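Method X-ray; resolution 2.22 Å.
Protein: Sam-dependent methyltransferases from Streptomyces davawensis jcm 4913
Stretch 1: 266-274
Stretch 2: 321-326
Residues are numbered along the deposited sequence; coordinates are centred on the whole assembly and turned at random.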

ATOM      1  N   LEU A 266      24.486   8.492 -28.870  1.00 61.67           N
ATOM      2  CA  LEU A 266      25.572   9.050 -28.078  1.00 59.40           C
ATOM      3  C   LEU A 266      26.698   9.580 -28.967  1.00 62.25           C
ATOM      4  O   LEU A 266      27.319  10.595 -28.651  1.00 63.43           O
ATOM      5  CB  LEU A 266      26.106   8.000 -27.106  1.00 57.59           C
ATOM      6  CG  LEU A 266      25.150   7.571 -25.992  1.00 52.16           C
ATOM      7  CD1 LEU A 266      25.639   6.290 -25.336  1.00 53.88           C
ATOM      8  CD2 LEU A 266      24.996   8.680 -24.961  1.00 52.10           C
ATOM      9  N   VAL A 267      26.948   8.893 -30.080  1.00 64.46           N
ATOM     10  CA  VAL A 267      27.967   9.315 -31.039  1.00 72.51           C
ATOM     11  C   VAL A 267      27.559  10.622 -31.720  1.00 72.34           C
ATOM     12  O   VAL A 267      28.388  11.508 -31.939  1.00 71.42           O
ATOM     13  CB  VAL A 267      28.227   8.224 -32.114  1.00 68.07           C
ATOM     14  CG1 VAL A 267      29.067   8.769 -33.255  1.00 70.23           C
ATOM     15  CG2 VAL A 267      28.912   7.017 -31.495  1.00 66.67           C
ATOM     16  N   ARG A 268      26.274  10.740 -32.041  1.00 73.75           N
ATOM     17  CA  ARG A 268      25.736  11.949 -32.658  1.00 80.33           C
ATOM     18  C   ARG A 268      25.816  13.148 -31.716  1.00 69.43           C
ATOM     19  O   ARG A 268      26.092  14.267 -32.146  1.00 70.82           O
ATOM     20  CB  ARG A 268      24.290  11.722 -33.099  1.00 86.78           C
ATOM     21  CG  ARG A 268      24.158  11.010 -34.433  1.00101.40           C
ATOM     22  CD  ARG A 268      24.556  11.917 -35.590  1.00114.05           C
ATOM     23  NE  ARG A 268      23.674  13.077 -35.706  1.00118.22           N
ATOM     24  CZ  ARG A 268      23.998  14.309 -35.326  1.00114.73           C
ATOM     25  NH1 ARG A 268      25.194  14.555 -34.807  1.00113.78           N
ATOM     26  NH2 ARG A 268      23.125  15.299 -35.470  1.00110.87           N
ATOM     27  N   ILE A 269      25.566  12.913 -30.434  1.00 68.37           N
ATOM     28  CA  ILE A 269      25.718  13.963 -29.436  1.00 64.82           C
ATOM     29  C   ILE A 269      27.187  14.359 -29.337  1.00 65.34           C
ATOM     30  O   ILE A 269      27.521  15.542 -29.286  1.00 68.69           O
ATOM     31  CB  ILE A 269      25.201  13.517 -28.055  1.00 62.65           C
ATOM     32  CG1 ILE A 269      23.696  13.249 -28.116  1.00 59.77           C
ATOM     33  CG2 ILE A 269      25.510  14.571 -26.994  1.00 57.65           C
ATOM     34  CD1 ILE A 269      23.125  12.681 -26.836  1.00 49.60           C
ATOM     35  N   ARG A 270      28.057  13.354 -29.343  1.00 65.05           N
ATOM     36  CA  ARG A 270      29.493  13.563 -29.191  1.00 71.66           C
ATOM     37  C   ARG A 270      30.080  14.519 -30.230  1.00 71.09           C
ATOM     38  O   ARG A 270      30.932  15.348 -29.907  1.00 75.67           O
ATOM     39  CB  ARG A 270      30.225  12.221 -29.259  1.00 74.33           C
ATOM     40  CG  ARG A 270      31.736  12.334 -29.177  1.00 74.36           C
ATOM     41  CD  ARG A 270      32.190  12.965 -27.866  1.00 64.61           C
ATOM     42  NE  ARG A 270      33.632  13.183 -27.859  1.00 68.37           N
ATOM     43  CZ  ARG A 270      34.221  14.303 -28.265  1.00 69.26           C
ATOM     44  NH1 ARG A 270      33.488  15.320 -28.700  1.00 66.14           N
ATOM     45  NH2 ARG A 270      35.542  14.410 -28.231  1.00 67.29           N
ATOM     46  N   GLN A 271      29.625  14.410 -31.473  1.00 69.20           N
ATOM     47  CA  GLN A 271      30.164  15.250 -32.535  1.00 78.19           C
ATOM     48  C   GLN A 271      29.461  16.605 -32.605  1.00 67.21           C
ATOM     49  O   GLN A 271      29.881  17.489 -33.349  1.00 88.37           O
ATOM     50  CB  GLN A 271      30.076  14.531 -33.888  1.00 85.77           C
ATOM     51  CG  GLN A 271      28.684  14.060 -34.277  1.00 86.82           C
ATOM     52  CD  GLN A 271      28.685  13.256 -35.567  1.00 89.77           C
ATOM     53  OE1 GLN A 271      27.628  12.920 -36.103  1.00 91.33           O
ATOM     54  NE2 GLN A 271      29.875  12.941 -36.068  1.00 88.84           N
ATOM     55  N   ALA A 272      28.399  16.767 -31.822  1.00 80.63           N
ATOM     56  CA  ALA A 272      27.678  18.036 -31.756  1.00 78.30           C
ATOM     57  C   ALA A 272      28.244  18.938 -30.658  1.00 79.12           C
ATOM     58  O   ALA A 272      27.955  20.134 -30.611  1.00 75.41           O
ATOM     59  CB  ALA A 272      26.192  17.792 -31.528  1.00 60.91           C
ATOM     60  N   MET A 273      29.052  18.353 -29.780  1.00 87.36           N
ATOM     61  CA  MET A 273      29.632  19.083 -28.658  1.00 84.88           C
ATOM     62  C   MET A 273      30.903  19.823 -29.059  1.00 83.06           C
ATOM     63  O   MET A 273      31.341  20.741 -28.366  1.00 80.89           O
ATOM     64  CB  MET A 273      29.940  18.129 -27.502  1.00 76.77           C
ATOM     65  CG  MET A 273      28.732  17.403 -26.956  1.00 71.60           C
ATOM     66  SD  MET A 273      29.167  16.268 -25.626  1.00108.61           S
ATOM     67  CE  MET A 273      30.068  17.361 -24.531  1.00 55.26           C
ATOM     68  N   GLY A 274      31.494  19.415 -30.177  1.00 85.16           N
ATOM     69  CA  GLY A 274      32.740  20.005 -30.631  1.00 86.07           C
ATOM     70  C   GLY A 274      33.916  19.500 -29.818  1.00 87.98           C
ATOM     71  O   GLY A 274      33.982  18.317 -29.483  1.00 90.34           O
TER
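Stretch 2 321-326: ARAGFD

Stretch 2, the end of a helix and the start of a strand, packs against one side of the stretch 1 helix in a mainly apolar contact pinned by a single hydrogen bond from Arg270. A helix that begins earlier in the chain runs through Ala321 and gives out before Gly324, the first residue to leave helical phi/psi, which closes it with a Schellman motif at positive phi (78/39), and Phe325 and Asp326 run on extended. The backbones come nearest at Val267 and Ala323, whose CA atoms lie 4.7 Å apart. Such proximity suits the small Ala323, which points toward stretch 1: its CB lies 3.5 Å from Leu266 CB and 3.9 Å from Val267 CG2. From Ala323 to Gly324 the contacts advance from Leu266 and Val267 to Arg270, whose NE donates to Gly324 O at 3.2 Å, while its NH1 bonds Gly274 O at 3.1 Å, so the guanidinium ties the turn of stretch 2 to the end of stretch 1. Phe325 leaves its backbone sideways, but its ring reaches the helix. Arg270 CD lies over one ring face, 3.9 Å from the Phe325 ring centroid, in a CH-pi contact. At the ring edge are Leu266 O, 3.3 Å from Phe325 CE2, and Met273 SD, 3.5 Å from Phe325 CE1. Asp326 makes no contact with stretch 1.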

ATOM      1  N   ALA A 321      32.079   4.462 -23.759  1.00 57.74           N
ATOM      2  CA  ALA A 321      33.399   4.223 -24.333  1.00 64.05           C
ATOM      3  C   ALA A 321      33.315   4.097 -25.849  1.00 64.03           C
ATOM      4  O   ALA A 321      34.149   4.634 -26.576  1.00 82.53           O
ATOM      5  CB  ALA A 321      34.033   2.970 -23.728  1.00 63.01           C
ATOM      6  N   ARG A 322      32.296   3.386 -26.319  1.00 63.82           N
ATOM      7  CA  ARG A 322      32.095   3.185 -27.751  1.00 80.73           C
ATOM      8  C   ARG A 322      31.687   4.477 -28.461  1.00 82.85           C
ATOM      9  O   ARG A 322      31.775   4.575 -29.686  1.00 84.33           O
ATOM     10  CB  ARG A 322      31.042   2.100 -27.991  1.00 82.67           C
ATOM     11  CG  ARG A 322      31.464   0.709 -27.530  1.00 86.11           C
ATOM     12  CD  ARG A 322      30.497  -0.359 -28.026  1.00 87.59           C
ATOM     13  NE  ARG A 322      29.260  -0.403 -27.250  1.00 83.46           N
ATOM     14  CZ  ARG A 322      28.164  -1.054 -27.628  1.00 84.04           C
ATOM     15  NH1 ARG A 322      28.140  -1.708 -28.780  1.00 69.75           N
ATOM     16  NH2 ARG A 322      27.084  -1.043 -26.858  1.00 87.56           N
ATOM     17  N   ALA A 323      31.247   5.465 -27.689  1.00 78.44           N
ATOM     18  CA  ALA A 323      30.823   6.743 -28.251  1.00 75.75           C
ATOM     19  C   ALA A 323      31.850   7.848 -28.005  1.00 71.55           C
ATOM     20  O   ALA A 323      31.644   8.995 -28.403  1.00 68.05           O
ATOM     21  CB  ALA A 323      29.474   7.143 -27.684  1.00 69.90           C
ATOM     22  N   GLY A 324      32.951   7.502 -27.349  1.00 68.44           N
ATOM     23  CA  GLY A 324      34.011   8.460 -27.090  1.00 70.45           C
ATOM     24  C   GLY A 324      33.720   9.402 -25.936  1.00 72.26           C
ATOM     25  O   GLY A 324      34.045  10.589 -25.996  1.00 74.75           O
ATOM     26  N   PHE A 325      33.107   8.875 -24.881  1.00 68.28           N
ATOM     27  CA  PHE A 325      32.842   9.661 -23.680  1.00 62.75           C
ATOM     28  C   PHE A 325      33.556   9.097 -22.455  1.00 62.23           C
ATOM     29  O   PHE A 325      33.848   7.904 -22.389  1.00 61.28           O
ATOM     30  CB  PHE A 325      31.340   9.729 -23.399  1.00 53.06           C
ATOM     31  CG  PHE A 325      30.609  10.746 -24.223  1.00 53.11           C
ATOM     32  CD1 PHE A 325      30.747  12.097 -23.956  1.00 56.22           C
ATOM     33  CD2 PHE A 325      29.764  10.352 -25.247  1.00 54.25           C
ATOM     34  CE1 PHE A 325      30.067  13.039 -24.705  1.00 57.36           C
ATOM     35  CE2 PHE A 325      29.081  11.289 -26.001  1.00 57.38           C
ATOM     36  CZ  PHE A 325      29.232  12.635 -25.729  1.00 54.02           C
ATOM     37  N   ASP A 326      33.821   9.967 -21.485  1.00 62.60           N
ATOM     38  CA  ASP A 326      34.392   9.555 -20.208  1.00 64.06           C
ATOM     39  C   ASP A 326      33.539  10.049 -19.050  1.00 62.42           C
ATOM     40  O   ASP A 326      33.136  11.211 -19.020  1.00 63.13           O
ATOM     41  CB  ASP A 326      35.821  10.075 -20.057  1.00 74.36           C
ATOM     42  CG  ASP A 326      36.857   9.022 -20.369  1.00 83.49           C
ATOM     43  OD1 ASP A 326      36.584   7.832 -20.105  1.00 85.59           O
ATOM     44  OD2 ASP A 326      37.942   9.382 -20.875  1.00 89.50           O
TER